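Beta-glucanase (Bacteroides thetaiotaomicron, PDB 6EUG) probably hydrolyses O-glycosidic bonds, its C-terminal family 43 glycoside hydrolase part, the piece crystallised here, being a beta-1,3-galactosidase involved in arabinogalactan breakdown. Local coordinates at residues H46-I50 with M336-W340; N41-A45 with I75-S79; K252-F257 with M297-Q303; N287-L291 with Q303-P307; I29-W35 with R349-L353. All blocks are in the same frame, centred on the assembly; numbering follows the deposited sequence.

Contact 1 (H46-I50 with M336-W340); sequences HGGGI and MADMW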
# COMPACT_ATOMS: atom_id res chain seq x y z
N HIS A 46 2.97 -4.88 -10.75
CA HIS A 46 3.26 -5.47 -9.40
C HIS A 46 2.98 -4.44 -8.26
O HIS A 46 3.01 -3.23 -8.48
CB HIS A 46 4.72 -6.02 -9.39
CG HIS A 46 5.06 -6.85 -10.59
ND1 HIS A 46 4.84 -8.22 -10.66
CD2 HIS A 46 5.51 -6.48 -11.82
CE1 HIS A 46 5.17 -8.66 -11.87
NE2 HIS A 46 5.54 -7.62 -12.60
N GLY A 47 2.72 -4.92 -7.05
CA GLY A 47 2.37 -4.03 -5.95
C GLY A 47 1.16 -3.15 -6.26
O GLY A 47 1.10 -1.99 -5.84
N GLY A 48 0.19 -3.72 -6.98
CA GLY A 48 -0.84 -2.90 -7.63
C GLY A 48 -2.12 -2.67 -6.85
O GLY A 48 -2.23 -2.97 -5.65
N GLY A 49 -3.06 -2.06 -7.54
CA GLY A 49 -4.44 -1.88 -7.07
C GLY A 49 -5.35 -1.51 -8.23
O GLY A 49 -4.84 -1.23 -9.32
N ILE A 50 -6.67 -1.51 -8.00
CA ILE A 50 -7.67 -1.42 -9.06
C ILE A 50 -8.74 -0.38 -8.70
O ILE A 50 -9.12 -0.23 -7.53
CB ILE A 50 -8.28 -2.83 -9.36
CG1 ILE A 50 -7.22 -3.74 -10.00
CG2 ILE A 50 -9.53 -2.71 -10.24
CD1 ILE A 50 -7.66 -5.18 -10.24
N MET A 336 -5.99 -9.41 -3.31
CA MET A 336 -4.92 -9.37 -4.31
C MET A 336 -3.56 -9.36 -3.61
O MET A 336 -3.33 -8.57 -2.67
CB MET A 336 -5.03 -8.12 -5.21
CG MET A 336 -6.30 -8.05 -6.06
SD MET A 336 -6.51 -6.48 -6.91
CE MET A 336 -4.93 -6.28 -7.73
N ALA A 337 -2.67 -10.22 -4.10
CA ALA A 337 -1.31 -10.32 -3.58
C ALA A 337 -0.32 -10.51 -4.72
O ALA A 337 -0.70 -10.93 -5.82
CB ALA A 337 -1.19 -11.48 -2.59
N ASP A 338 0.96 -10.22 -4.41
CA ASP A 338 2.12 -10.50 -5.30
C ASP A 338 2.82 -11.78 -4.87
O ASP A 338 2.91 -12.06 -3.64
CB ASP A 338 3.10 -9.34 -5.26
CG ASP A 338 2.50 -8.08 -5.82
OD1 ASP A 338 2.24 -8.03 -7.07
OD2 ASP A 338 2.27 -7.15 -5.02
N MET A 339 3.29 -12.59 -5.83
CA MET A 339 4.18 -13.73 -5.54
C MET A 339 5.58 -13.38 -6.08
O MET A 339 5.85 -13.56 -7.28
CB MET A 339 3.58 -14.99 -6.19
CG MET A 339 4.16 -16.32 -5.76
SD MET A 339 3.40 -17.72 -6.63
CE MET A 339 1.75 -17.28 -6.45
N TRP A 340 6.45 -12.83 -5.23
CA TRP A 340 7.66 -12.17 -5.69
C TRP A 340 8.74 -13.20 -6.10
O TRP A 340 8.95 -14.19 -5.38
CB TRP A 340 8.26 -11.25 -4.62
CG TRP A 340 7.39 -10.08 -4.22
CD1 TRP A 340 6.79 -9.92 -3.03
CD2 TRP A 340 7.09 -8.92 -5.00
NE1 TRP A 340 6.12 -8.73 -3.00
CE2 TRP A 340 6.24 -8.13 -4.22
CE3 TRP A 340 7.38 -8.53 -6.32
CZ2 TRP A 340 5.76 -6.91 -4.66
CZ3 TRP A 340 6.93 -7.32 -6.76
CH2 TRP A 340 6.08 -6.52 -5.95
O HOH W 1 3.74 -9.72 -8.62
O HOH W 2 -0.00 -6.64 -8.15
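The indole of W340 lies against the CB of H46, whose nearest approach is 3.7 Å from W340 CZ3, while one face of the same indole carries the CB of D338 close to its rim. The imidazole itself turns away from the contact, with a water in its plane at the edge where ND1 sits. That water is 2.8 Å from H46 ND1 and donates to OD1 of D338. The carboxylate is the polar centre. OD1 takes the N-H of G47 on its syn side at 3.1 Å, the nitrogen 31° out of the carboxylate plane, and a second, weak branch of the same N-H goes to OD2. Another water links OD1 to the N of G48, so three donors converge on one carboxylate oxygen and fix its rotation. Farther along, I50 CD1 meets M336 SD at 3.8 Å, the two side chains at about a right angle. W340 NE1 turns to Q320, and W284 meets its ring edge-to-face; both belong to the glucoimidazole pocket. Strand 48-53 opens the first sheet of the chain and strand 332-339 lies within the last, next to strands 320-327 and 349-357. T322 of 320-327 bonds to G48 O, between the two sheets.

Contact 2 (N41-A45 with I75-S79); sequences NVINA and INCYS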
# COMPACT_ATOMS: atom_id res chain seq x y z
N ASN A 41 1.33 -10.35 -24.29
CA ASN A 41 2.52 -9.97 -23.50
C ASN A 41 2.26 -10.17 -22.00
O ASN A 41 1.15 -9.93 -21.52
CB ASN A 41 2.91 -8.51 -23.77
CG ASN A 41 3.35 -8.28 -25.22
OD1 ASN A 41 2.95 -7.30 -25.87
ND2 ASN A 41 4.13 -9.22 -25.74
N VAL A 42 3.27 -10.62 -21.27
CA VAL A 42 3.13 -10.84 -19.82
C VAL A 42 2.66 -9.54 -19.11
O VAL A 42 3.18 -8.45 -19.41
CB VAL A 42 4.44 -11.41 -19.21
CG1 VAL A 42 4.38 -11.46 -17.68
CG2 VAL A 42 4.69 -12.82 -19.75
N ILE A 43 1.66 -9.64 -18.23
CA ILE A 43 1.17 -8.47 -17.48
C ILE A 43 2.22 -8.06 -16.46
O ILE A 43 2.68 -8.90 -15.67
CB ILE A 43 -0.20 -8.75 -16.78
CG1 ILE A 43 -1.28 -9.04 -17.87
CG2 ILE A 43 -0.60 -7.57 -15.88
CD1 ILE A 43 -2.66 -9.43 -17.34
N ASN A 44 2.57 -6.77 -16.47
CA ASN A 44 3.63 -6.20 -15.63
C ASN A 44 3.03 -5.05 -14.80
O ASN A 44 3.08 -3.90 -15.21
CB ASN A 44 4.79 -5.75 -16.56
CG ASN A 44 6.08 -5.42 -15.81
OD1 ASN A 44 6.15 -5.46 -14.57
ND2 ASN A 44 7.15 -5.15 -16.58
N ALA A 45 2.46 -5.39 -13.63
CA ALA A 45 1.73 -4.46 -12.76
C ALA A 45 1.78 -4.98 -11.32
O ALA A 45 0.76 -5.39 -10.74
CB ALA A 45 0.29 -4.29 -13.20
N ILE A 75 5.07 3.63 -13.62
CA ILE A 75 3.83 2.96 -13.22
C ILE A 75 3.00 2.59 -14.46
O ILE A 75 2.62 3.48 -15.26
CB ILE A 75 3.01 3.88 -12.29
CG1 ILE A 75 3.81 4.30 -11.02
CG2 ILE A 75 1.65 3.25 -11.94
CD1 ILE A 75 4.44 3.15 -10.22
N ASN A 76 2.73 1.30 -14.61
CA ASN A 76 2.01 0.72 -15.77
C ASN A 76 0.51 0.68 -15.50
O ASN A 76 0.11 0.65 -14.33
CB ASN A 76 2.57 -0.71 -16.01
CG ASN A 76 2.71 -1.10 -17.48
OD1 ASN A 76 2.48 -0.31 -18.40
ND2 ASN A 76 3.14 -2.34 -17.70
N CYS A 77 -0.31 0.64 -16.56
CA CYS A 77 -1.78 0.52 -16.46
C CYS A 77 -2.37 -0.48 -17.48
O CYS A 77 -1.99 -0.45 -18.68
CB CYS A 77 -2.41 1.88 -16.70
SG CYS A 77 -4.21 2.01 -16.71
N TYR A 78 -3.32 -1.28 -17.01
CA TYR A 78 -4.14 -2.21 -17.83
C TYR A 78 -5.62 -1.95 -17.60
O TYR A 78 -6.01 -1.55 -16.49
CB TYR A 78 -3.80 -3.68 -17.51
CG TYR A 78 -2.34 -4.06 -17.83
CD1 TYR A 78 -1.30 -3.74 -16.96
CD2 TYR A 78 -2.00 -4.66 -19.02
CE1 TYR A 78 0.02 -4.07 -17.24
CE2 TYR A 78 -0.67 -4.99 -19.34
CZ TYR A 78 0.35 -4.68 -18.45
OH TYR A 78 1.70 -4.99 -18.70
N SER A 79 -6.47 -2.23 -18.61
CA SER A 79 -7.93 -2.01 -18.47
C SER A 79 -8.72 -3.28 -18.85
O SER A 79 -8.19 -4.11 -19.58
CB SER A 79 -8.42 -0.83 -19.29
OG SER A 79 -8.28 -1.06 -20.69
O HOH W 3 2.13 -6.45 -20.95
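The phenol of Y78 reaches from its strand to the loop 41-45, and the loop's side chains are arranged around it. I43 comes over one face: its CG2 lies 3.9 Å from the ring centroid and 15° off the normal, a CH-pi contact displaced toward the rim. That methyl is the branch anti to the backbone N. A45 CB touches the same side of the tyrosine, 4.1 Å from CE1, at a slant. N44 meets the ring differently, through its backbone, with its carbonyl oxygen in the ring plane at the edge and its N-H directed to the hydroxyl. N76 lies alongside Y78 on the same side of the strand and offers its amide to the carbonyl of the same residue: ND2 donates to N44 O at 2.9 Å, with the oxygen only 10° out of the amide plane. The amide of N44 itself is engaged elsewhere, OD1 accepting from the backbone of R64. At the hydroxyl, N44 N donates to Y78 OH over 3.0 Å at 159°, and Y78 OH in turn lies 2.7 Å from a water that passes a hydrogen on to V42 O. The phenol thus accepts and donates at once. Since both N-H and C=O of N44 are bonded to strand side chains, the loop leading into strand 48-53, though without regular backbone pairing, is held in a defined position on strand 74-80 of the first sheet.

Contact 3 (K252-F257 with M297-Q303); sequences KYIRIF and MLGEWKQ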
# COMPACT_ATOMS: atom_id res chain seq x y z
N LYS A 252 -3.95 15.72 10.58
CA LYS A 252 -4.64 14.82 11.49
C LYS A 252 -4.22 13.39 11.13
O LYS A 252 -4.41 12.95 9.97
CB LYS A 252 -6.16 15.00 11.37
CG LYS A 252 -6.98 14.18 12.34
CD LYS A 252 -8.47 14.14 12.02
CE LYS A 252 -9.12 15.49 12.07
NZ LYS A 252 -10.60 15.30 12.20
N TYR A 253 -3.62 12.69 12.09
CA TYR A 253 -3.17 11.30 11.89
C TYR A 253 -3.04 10.54 13.19
O TYR A 253 -2.90 11.17 14.25
CB TYR A 253 -1.83 11.21 11.14
CG TYR A 253 -0.53 11.61 11.86
CD1 TYR A 253 -0.23 12.94 12.13
CD2 TYR A 253 0.44 10.62 12.22
CE1 TYR A 253 0.97 13.30 12.73
CE2 TYR A 253 1.64 10.97 12.83
CZ TYR A 253 1.93 12.31 13.08
OH TYR A 253 3.14 12.64 13.69
N ILE A 254 -3.06 9.20 13.09
CA ILE A 254 -2.80 8.31 14.24
C ILE A 254 -1.62 7.35 13.94
O ILE A 254 -1.23 7.15 12.77
CB ILE A 254 -4.05 7.51 14.69
CG1 ILE A 254 -4.53 6.49 13.62
CG2 ILE A 254 -5.14 8.47 15.13
CD1 ILE A 254 -5.55 5.46 14.08
N ARG A 255 -1.08 6.74 14.99
CA ARG A 255 -0.05 5.71 14.87
C ARG A 255 -0.56 4.45 15.61
O ARG A 255 -1.15 4.55 16.70
CB ARG A 255 1.31 6.21 15.40
CG ARG A 255 1.42 6.46 16.90
CD ARG A 255 2.74 7.12 17.28
NE ARG A 255 3.91 6.22 17.24
CZ ARG A 255 4.41 5.54 18.27
NH1 ARG A 255 3.86 5.61 19.48
NH2 ARG A 255 5.52 4.81 18.09
N ILE A 256 -0.36 3.28 15.00
CA ILE A 256 -0.87 2.03 15.54
C ILE A 256 0.16 0.92 15.43
O ILE A 256 1.05 0.92 14.55
CB ILE A 256 -2.21 1.59 14.87
CG1 ILE A 256 -2.06 1.48 13.33
CG2 ILE A 256 -3.34 2.55 15.24
CD1 ILE A 256 -3.27 0.85 12.64
N PHE A 257 0.06 -0.04 16.35
CA PHE A 257 1.00 -1.18 16.41
C PHE A 257 2.46 -0.80 16.39
O PHE A 257 3.25 -1.33 15.58
CB PHE A 257 0.66 -2.30 15.35
CG PHE A 257 -0.77 -2.74 15.43
CD1 PHE A 257 -1.18 -3.51 16.52
CD2 PHE A 257 -1.72 -2.31 14.50
CE1 PHE A 257 -2.51 -3.84 16.69
CE2 PHE A 257 -3.06 -2.65 14.66
CZ PHE A 257 -3.45 -3.41 15.78
N MET A 297 -12.08 4.76 11.63
CA MET A 297 -10.79 4.79 10.95
C MET A 297 -9.67 5.34 11.83
O MET A 297 -8.56 4.76 11.83
CB MET A 297 -10.87 5.63 9.64
CG MET A 297 -9.58 5.74 8.82
SD MET A 297 -9.01 4.18 8.12
CE MET A 297 -9.94 4.13 6.61
N LEU A 298 -9.94 6.44 12.54
CA LEU A 298 -8.94 7.05 13.43
C LEU A 298 -9.13 6.66 14.91
O LEU A 298 -8.57 7.32 15.82
CB LEU A 298 -8.86 8.57 13.27
CG LEU A 298 -8.56 9.05 11.84
CD1 LEU A 298 -8.49 10.56 11.78
CD2 LEU A 298 -7.25 8.48 11.33
N GLY A 299 -9.85 5.58 15.16
CA GLY A 299 -9.99 5.02 16.52
C GLY A 299 -8.94 3.98 16.87
O GLY A 299 -7.92 3.89 16.21
N GLU A 300 -9.18 3.23 17.95
CA GLU A 300 -8.31 2.13 18.32
C GLU A 300 -8.46 0.90 17.46
O GLU A 300 -9.57 0.50 17.13
CB GLU A 300 -8.53 1.75 19.79
CG GLU A 300 -8.04 2.80 20.78
CD GLU A 300 -6.52 2.89 20.90
OE1 GLU A 300 -5.75 1.99 20.43
OE2 GLU A 300 -6.09 3.89 21.51
N TRP A 301 -7.33 0.31 17.06
CA TRP A 301 -7.27 -0.92 16.27
C TRP A 301 -6.80 -2.15 17.11
O TRP A 301 -6.09 -1.99 18.12
CB TRP A 301 -6.33 -0.74 15.07
CG TRP A 301 -6.84 0.22 13.96
CD1 TRP A 301 -7.00 1.59 14.01
CD2 TRP A 301 -7.28 -0.18 12.68
NE1 TRP A 301 -7.50 2.06 12.80
CE2 TRP A 301 -7.71 0.99 11.99
CE3 TRP A 301 -7.41 -1.43 12.04
CZ2 TRP A 301 -8.20 0.93 10.67
CZ3 TRP A 301 -7.90 -1.48 10.76
CH2 TRP A 301 -8.31 -0.31 10.09
N LYS A 302 -7.22 -3.35 16.67
CA LYS A 302 -6.97 -4.64 17.33
C LYS A 302 -6.38 -5.62 16.32
O LYS A 302 -6.75 -5.58 15.14
CB LYS A 302 -8.27 -5.31 17.86
CG LYS A 302 -9.18 -4.49 18.75
CD LYS A 302 -10.12 -5.34 19.57
CE LYS A 302 -11.38 -5.75 18.86
NZ LYS A 302 -12.55 -5.64 19.80
N GLN A 303 -5.50 -6.51 16.79
CA GLN A 303 -4.90 -7.53 15.95
C GLN A 303 -5.58 -8.88 16.17
O GLN A 303 -5.73 -9.35 17.33
CB GLN A 303 -3.39 -7.62 16.20
CG GLN A 303 -2.70 -8.71 15.38
CD GLN A 303 -1.19 -8.65 15.44
OE1 GLN A 303 -0.63 -7.74 16.07
NE2 GLN A 303 -0.52 -9.62 14.80
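I254 and I256 meet the segment 297-303 in the same conformation: each places CG1 between backbone N and carbonyl carbon (chi1 66° and 56°), the crowded position, then runs extended to CD1. This sends both terminal methyls outward from the strand. I256 CD1 ends over a face of W301, 4.0 Å from the centroid of the five-membered ring, while I254 CD1 enters the turn and stops 3.6 Å from G299 O. I254 CG1 packs on L298 CD2 at 4.1 Å, and the other leucine methyl, CD1, meets the aliphatic CD of K252 at 3.6 Å. The indole is held from its own segment, NE1 donating in the ring plane to M297 O at 3.1 Å. F257, just past the strand end and with positive phi, points its ring edge at the peptide carbon of K302; the F257 and W301 side chains cross at about a right angle, F257 CE2 being 3.8 Å from W301 CB. No hydrogen bond crosses; the join is apolar packing. It lies between two four-stranded sheets, since 252-256 and 302-304 are each an outermost strand of their own. W301 also touches I239 of the third sheet and L292, Y274 and M276 of the fourth.

Contact 4 (N287-L291 with Q303-P307); sequences NKARL and QLPNP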
# COMPACT_ATOMS: atom_id res chain seq x y z
N ASN A 287 5.81 -14.42 4.58
CA ASN A 287 5.66 -14.61 6.02
C ASN A 287 4.16 -14.73 6.37
O ASN A 287 3.34 -14.75 5.47
CB ASN A 287 6.38 -13.46 6.76
CG ASN A 287 5.84 -12.06 6.39
OD1 ASN A 287 4.62 -11.81 6.52
ND2 ASN A 287 6.73 -11.15 5.95
N LYS A 288 3.81 -14.81 7.66
CA LYS A 288 2.46 -14.98 8.13
C LYS A 288 1.69 -13.67 8.06
O LYS A 288 2.15 -12.64 8.60
CB LYS A 288 2.50 -15.51 9.59
CG LYS A 288 1.20 -16.06 10.09
CD LYS A 288 1.30 -16.52 11.55
CE LYS A 288 2.13 -17.79 11.71
NZ LYS A 288 1.94 -18.32 13.10
N ALA A 289 0.56 -13.67 7.37
CA ALA A 289 -0.30 -12.44 7.29
C ALA A 289 -0.94 -12.12 8.64
O ALA A 289 -1.12 -13.02 9.47
CB ALA A 289 -1.40 -12.61 6.23
N ARG A 290 -1.23 -10.83 8.87
CA ARG A 290 -1.95 -10.36 10.05
C ARG A 290 -3.30 -9.77 9.58
O ARG A 290 -3.39 -9.20 8.45
CB ARG A 290 -1.15 -9.26 10.79
CG ARG A 290 0.28 -9.67 11.22
CD ARG A 290 1.38 -9.33 10.24
NE ARG A 290 2.67 -9.74 10.79
CZ ARG A 290 3.52 -8.98 11.48
NH1 ARG A 290 3.27 -7.70 11.74
NH2 ARG A 290 4.63 -9.54 11.93
N LEU A 291 -4.31 -9.89 10.44
CA LEU A 291 -5.61 -9.21 10.29
C LEU A 291 -5.78 -8.15 11.38
O LEU A 291 -5.63 -8.46 12.56
CB LEU A 291 -6.76 -10.21 10.35
CG LEU A 291 -8.18 -9.67 10.16
CD1 LEU A 291 -8.31 -9.03 8.77
CD2 LEU A 291 -9.22 -10.75 10.36
N GLN A 303 -5.50 -6.51 16.79
CA GLN A 303 -4.90 -7.53 15.95
C GLN A 303 -5.58 -8.88 16.17
O GLN A 303 -5.73 -9.35 17.33
CB GLN A 303 -3.39 -7.62 16.20
CG GLN A 303 -2.70 -8.71 15.38
CD GLN A 303 -1.19 -8.65 15.44
OE1 GLN A 303 -0.63 -7.74 16.07
NE2 GLN A 303 -0.52 -9.62 14.80
N LEU A 304 -6.01 -9.50 15.07
CA LEU A 304 -6.63 -10.84 15.02
C LEU A 304 -5.74 -11.90 14.34
O LEU A 304 -4.70 -11.57 13.74
CB LEU A 304 -8.00 -10.73 14.32
CG LEU A 304 -9.24 -10.23 15.10
CD1 LEU A 304 -9.04 -8.89 15.80
CD2 LEU A 304 -10.40 -10.08 14.13
N PRO A 305 -6.13 -13.22 14.45
CA PRO A 305 -5.28 -14.25 13.81
C PRO A 305 -5.19 -14.15 12.29
O PRO A 305 -6.09 -13.53 11.67
CB PRO A 305 -5.95 -15.56 14.22
CG PRO A 305 -6.65 -15.22 15.52
CD PRO A 305 -7.19 -13.83 15.28
N ASN A 306 -4.13 -14.77 11.73
CA ASN A 306 -3.87 -14.85 10.27
C ASN A 306 -5.17 -15.19 9.56
O ASN A 306 -5.80 -16.19 9.88
CB ASN A 306 -2.79 -15.92 9.99
CG ASN A 306 -2.44 -16.11 8.50
OD1 ASN A 306 -2.95 -15.43 7.61
ND2 ASN A 306 -1.52 -17.06 8.25
N PRO A 307 -5.60 -14.35 8.59
CA PRO A 307 -6.86 -14.62 7.91
C PRO A 307 -6.77 -15.76 6.89
O PRO A 307 -7.81 -16.28 6.46
CB PRO A 307 -7.18 -13.27 7.24
CG PRO A 307 -5.82 -12.71 6.95
CD PRO A 307 -5.04 -13.04 8.18
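The carbonyl oxygen of L291 receives the one hydrogen bond between the two segments: L304 N donates to L291 O at 2.7 Å and 169°. A CA-H of Q303 also faces L291 O, at 3.6 Å. L291 and L304 form an antiparallel hydrogen-bonded pair with both side chains on one face of the sheet, where L291 CD2 meets L304 CD2 at 4.0 Å; chi1 of L291, -178°, carries CG away from its own backbone N. The return bond of the pair is missing. The chain turns off at P305, and P307 brings its CD 3.9 Å from L291 N, which is buried without a polar partner. N306 packs against A289 and K288: its CA-H approaches A289 O at 3.4 Å, and ND2 packs on CG of K288. Its amide ends are used beyond, OD1 by C308 N and ND2 by A313 O, which fixes the amide's rotation. R290 rests its CG near NE2 of Q303 and bends at chi2 so that NH1 reaches N262 and G260. Strands 290-294 and 302-304 form the hairpin at the edge of the fourth sheet, next to 273-279; beyond it the chain bonds at P307 to I365, entering the fifth.

Contact 5 (I29-W35 with R349-L353); sequences IASGKVW and RYIWL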
# COMPACT_ATOMS: atom_id res chain seq x y z
N ILE A 29 -9.72 -17.47 -12.91
CA ILE A 29 -8.60 -16.79 -12.25
C ILE A 29 -7.66 -17.87 -11.71
O ILE A 29 -8.03 -18.62 -10.78
CB ILE A 29 -9.09 -15.86 -11.12
CG1 ILE A 29 -10.09 -14.83 -11.64
CG2 ILE A 29 -7.94 -15.15 -10.42
CD1 ILE A 29 -9.56 -13.91 -12.73
N ALA A 30 -6.48 -17.98 -12.33
CA ALA A 30 -5.52 -19.04 -11.98
C ALA A 30 -4.30 -18.47 -11.25
O ALA A 30 -3.30 -18.13 -11.88
CB ALA A 30 -5.08 -19.79 -13.24
N SER A 31 -4.37 -18.42 -9.92
CA SER A 31 -3.32 -17.77 -9.11
C SER A 31 -1.95 -18.47 -9.31
O SER A 31 -1.87 -19.70 -9.38
CB SER A 31 -3.71 -17.71 -7.62
OG SER A 31 -4.84 -16.83 -7.39
N GLY A 32 -0.91 -17.66 -9.44
CA GLY A 32 0.47 -18.13 -9.59
C GLY A 32 0.94 -18.49 -10.99
O GLY A 32 2.14 -18.73 -11.18
N LYS A 33 0.02 -18.53 -11.95
CA LYS A 33 0.37 -18.81 -13.35
C LYS A 33 0.79 -17.53 -14.07
O LYS A 33 0.59 -16.44 -13.57
CB LYS A 33 -0.78 -19.46 -14.10
CG LYS A 33 -1.37 -20.69 -13.45
CD LYS A 33 -0.38 -21.82 -13.43
CE LYS A 33 -1.04 -23.10 -12.94
NZ LYS A 33 0.01 -24.10 -12.64
N VAL A 34 1.38 -17.69 -15.25
CA VAL A 34 1.72 -16.54 -16.11
C VAL A 34 0.46 -15.95 -16.72
O VAL A 34 -0.26 -16.65 -17.45
CB VAL A 34 2.71 -16.95 -17.21
CG1 VAL A 34 3.02 -15.78 -18.14
CG2 VAL A 34 3.99 -17.53 -16.63
N TRP A 35 0.17 -14.66 -16.45
CA TRP A 35 -0.99 -13.99 -17.06
C TRP A 35 -0.51 -13.05 -18.16
O TRP A 35 0.48 -12.33 -17.97
CB TRP A 35 -1.80 -13.18 -16.04
CG TRP A 35 -2.39 -13.97 -14.88
CD1 TRP A 35 -2.34 -15.32 -14.69
CD2 TRP A 35 -3.14 -13.43 -13.79
NE1 TRP A 35 -2.97 -15.66 -13.52
CE2 TRP A 35 -3.49 -14.52 -12.95
CE3 TRP A 35 -3.54 -12.14 -13.41
CZ2 TRP A 35 -4.22 -14.35 -11.76
CZ3 TRP A 35 -4.27 -11.97 -12.22
CH2 TRP A 35 -4.61 -13.07 -11.42
N ARG A 349 4.48 -13.29 -9.95
CA ARG A 349 3.11 -13.73 -10.29
C ARG A 349 2.08 -13.02 -9.42
O ARG A 349 2.42 -12.21 -8.53
CB ARG A 349 2.99 -15.27 -10.18
CG ARG A 349 4.16 -16.01 -10.82
CD ARG A 349 4.15 -15.82 -12.32
NE ARG A 349 5.31 -16.44 -12.99
CZ ARG A 349 5.40 -17.73 -13.35
NH1 ARG A 349 4.41 -18.59 -13.11
NH2 ARG A 349 6.50 -18.16 -13.98
N TYR A 350 0.81 -13.30 -9.68
CA TYR A 350 -0.31 -12.65 -8.97
C TYR A 350 -1.18 -13.71 -8.29
O TYR A 350 -1.48 -14.76 -8.89
CB TYR A 350 -1.10 -11.78 -9.98
CG TYR A 350 -0.22 -10.85 -10.78
CD1 TYR A 350 0.41 -9.76 -10.19
CD2 TYR A 350 -0.03 -11.04 -12.15
CE1 TYR A 350 1.23 -8.91 -10.92
CE2 TYR A 350 0.80 -10.23 -12.88
CZ TYR A 350 1.39 -9.15 -12.28
OH TYR A 350 2.20 -8.36 -13.01
N ILE A 351 -1.58 -13.45 -7.03
CA ILE A 351 -2.55 -14.30 -6.31
C ILE A 351 -3.81 -13.48 -6.07
O ILE A 351 -3.76 -12.47 -5.38
CB ILE A 351 -2.02 -14.81 -4.95
CG1 ILE A 351 -0.80 -15.71 -5.15
CG2 ILE A 351 -3.12 -15.48 -4.12
CD1 ILE A 351 0.07 -15.81 -3.92
N TRP A 352 -4.93 -13.91 -6.67
CA TRP A 352 -6.23 -13.28 -6.48
C TRP A 352 -7.20 -14.35 -5.97
O TRP A 352 -7.34 -15.42 -6.62
CB TRP A 352 -6.76 -12.64 -7.77
CG TRP A 352 -6.08 -11.42 -8.32
CD1 TRP A 352 -4.84 -10.91 -7.98
CD2 TRP A 352 -6.53 -10.64 -9.42
NE1 TRP A 352 -4.56 -9.81 -8.76
CE2 TRP A 352 -5.57 -9.62 -9.65
CE3 TRP A 352 -7.68 -10.66 -10.22
CZ2 TRP A 352 -5.71 -8.65 -10.66
CZ3 TRP A 352 -7.82 -9.67 -11.22
CH2 TRP A 352 -6.83 -8.69 -11.43
N LEU A 353 -7.84 -14.10 -4.82
CA LEU A 353 -8.72 -15.08 -4.15
C LEU A 353 -9.93 -14.34 -3.54
O LEU A 353 -9.78 -13.22 -3.02
CB LEU A 353 -7.97 -15.85 -3.04
CG LEU A 353 -6.76 -16.70 -3.51
CD1 LEU A 353 -5.90 -17.11 -2.33
CD2 LEU A 353 -7.23 -17.91 -4.29
O HOH W 4 -0.26 -14.90 -11.71
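W35 drives the far edge of its indole into the face of W352, an edge-to-face pair with planes at 90° and CZ3 over the centre of the W352 ring; the nearest atoms are W35 CH2 and W352 CD2, 3.7 Å apart. On one face of W35 sits the CB of Y350, 4.1 Å from the six-membered ring centroid, while the phenol beyond meets the indole at a slant. The other end of the indole is tied back, NE1 donating to A30 O at 3.0 Å with that oxygen lying in the ring plane. Beside this aromatic cluster the loop makes a type II turn from A30 to K33. At its corner G32 N donates to Y350 O over 3.0 Å, and G32 O accepts from R349 NH1. S31 OG, anti to its carbonyl carbon (chi1 -67°), is set to receive W352 N at 3.0 Å. The guanidinium of R349 carries V34 CG2 over the centre of one face, while NH2 pairs with D347. A water accepts from Y350 N and donates to K33 O, adding a water-mediated link between turn and strand. Y350 OH leaves the contact for I43 O and A45 N. Backbone and aromatic contacts together bind the N-terminal loop onto strand 349-357 of the last sheet, consistent with closure of the five-bladed beta-propeller of family 43 glycoside hydrolases, whose first and last blades adjoin.

The five contacts fall into two groups. Contacts 1, 2 and 5 join the beginning of the chain to its first and last sheets, with centres 10 to 14 Å apart; contact 5 encloses contacts 1 and 2 along the sequence, and these two alternate. Contacts 1 and 5 share backbone bonds between neighbouring strands 332-339 and 349-357, while the hydroxyl of Y350 ties contact 5 to contact 2. Contacts 3 and 4 share Q303: contact 3 joins the third and fourth sheets, and contact 4 lies within the hairpin of the fourth. The centres of contacts 2 and 3 are about 33 Å apart. Contacts 1 and 5 probably help close the ring of blades, while contact 2 holds the loop leading into the first.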